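Local coordinates for histidine utilization repressor (Pseudomonas syringae pv. tomato, PDB 2PKH), which probably represses the histidine utilization operon by binding its hutP region until an inducer is present, the piece described being its C-terminal UTRA domain, at residues 57-60 and 61-64. Numbering follows the deposited sequence.
Sequences FVNA and QVAP
Asn59 meets the turn that follows it with both of its oxygens. Its backbone O takes the N-H of Val62 at 3.2 Å, the donor standing well above the carbonyl plane, and a weak second bond from the N-H of Ala63, N to O 3.3 Å. The side chain adds a third, weak and bent: OD1 lies 2.7 Å from Val62 N, with an angle of only 125° at the hydrogen. CG of Asn59 is anti to its own N (chi1 165°), which sets the amide beside its own carbonyl carbon, with OD1 turned to the N-H groups that follow; it also comes to 3.1 Å from Gln61 N. Val62 N is thus shared between two acceptors of one residue.

Looser contacts flank this polar centre. The side chains of Asn59 and Val62 cross at about a right angle, while CG of Gln61 passes 3.6 Å from ND2 of Asn59. Farther round, Pro64 offers a CA-H to Ala60 O, CA to O 3.3 Å.

The one apolar pair is Val58 CG1 on Ala63 CB at 3.9 Å, and both residues rest on Leu80 of helix 76-83.

The arrangement is a type I beta turn over Asn59 to Val62, which the weak second bond extends towards one helical turn, where the chain leaves strand 49-59 of the UTRA domain's antiparallel sheet on its way to helix 76-83.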
loop_
_atom_site.group_PDB
_atom_site.type_symbol
_atom_site.label_atom_id
_atom_site.label_comp_id
_atom_site.label_asym_id
_atom_site.label_seq_id
_atom_site.Cartn_x
_atom_site.Cartn_y
_atom_site.Cartn_z
ATOM N N PHE B 57 -11.370 -7.269 20.015
ATOM C CA PHE B 57 -12.698 -6.970 20.560
ATOM C C PHE B 57 -13.680 -6.656 19.431
ATOM O O PHE B 57 -13.275 -6.034 18.426
ATOM C CB PHE B 57 -12.570 -5.761 21.505
ATOM C CG PHE B 57 -11.544 -5.973 22.603
ATOM C CD1 PHE B 57 -11.931 -6.328 23.900
ATOM C CD2 PHE B 57 -10.154 -5.860 22.301
ATOM C CE1 PHE B 57 -10.948 -6.561 24.879
ATOM C CE2 PHE B 57 -9.195 -6.095 23.269
ATOM C CZ PHE B 57 -9.607 -6.501 24.554
ATOM N N VAL B 58 -14.966 -7.040 19.624
ATOM C CA VAL B 58 -15.953 -7.118 18.540
ATOM C C VAL B 58 -17.281 -6.645 19.065
ATOM O O VAL B 58 -17.731 -6.996 20.162
ATOM C CB VAL B 58 -16.109 -8.571 17.936
ATOM C CG1 VAL B 58 -17.147 -8.596 16.846
ATOM C CG2 VAL B 58 -14.725 -9.195 17.470
ATOM N N ASN B 59 -17.880 -5.789 18.272
ATOM C CA ASN B 59 -19.153 -5.249 18.592
ATOM C C ASN B 59 -20.139 -6.397 18.490
ATOM O O ASN B 59 -20.323 -6.974 17.401
ATOM C CB ASN B 59 -19.562 -4.171 17.580
ATOM C CG ASN B 59 -21.030 -3.865 17.699
ATOM O OD1 ASN B 59 -21.792 -4.248 16.832
ATOM N ND2 ASN B 59 -21.454 -3.324 18.856
ATOM N N ALA B 60 -20.665 -6.766 19.632
ATOM C CA ALA B 60 -21.694 -7.812 19.739
ATOM C C ALA B 60 -22.917 -7.649 18.790
ATOM O O ALA B 60 -23.476 -8.647 18.356
ATOM C CB ALA B 60 -22.108 -7.918 21.176
ATOM N N GLN B 61 -23.313 -6.410 18.443
ATOM C CA GLN B 61 -24.489 -6.213 17.567
ATOM C C GLN B 61 -24.209 -6.577 16.134
ATOM O O GLN B 61 -25.122 -6.995 15.464
ATOM C CB GLN B 61 -25.004 -4.766 17.567
ATOM C CG GLN B 61 -24.980 -4.089 18.918
ATOM C CD GLN B 61 -26.127 -4.485 19.803
ATOM O OE1 GLN B 61 -27.275 -4.026 19.623
ATOM N NE2 GLN B 61 -25.836 -5.313 20.802
ATOM N N VAL B 62 -22.942 -6.428 15.689
ATOM C CA VAL B 62 -22.553 -6.646 14.292
ATOM C C VAL B 62 -22.312 -8.110 14.020
ATOM O O VAL B 62 -22.638 -8.617 12.938
ATOM C CB VAL B 62 -21.244 -5.838 13.926
ATOM C CG1 VAL B 62 -20.691 -6.211 12.561
ATOM C CG2 VAL B 62 -21.504 -4.370 13.934
ATOM N N ALA B 63 -21.733 -8.811 15.003
ATOM C CA ALA B 63 -21.369 -10.201 14.815
ATOM C C ALA B 63 -21.947 -11.000 16.010
ATOM O O ALA B 63 -21.201 -11.440 16.938
ATOM C CB ALA B 63 -19.848 -10.346 14.714
ATOM N N PRO B 64 -23.287 -11.119 16.049
ATOM C CA PRO B 64 -23.887 -11.738 17.220
ATOM C C PRO B 64 -23.436 -13.153 17.540
ATOM O O PRO B 64 -23.548 -13.587 18.703
ATOM C CB PRO B 64 -25.403 -11.635 16.968
ATOM C CG PRO B 64 -25.566 -11.113 15.618
ATOM C CD PRO B 64 -24.289 -10.648 15.071
#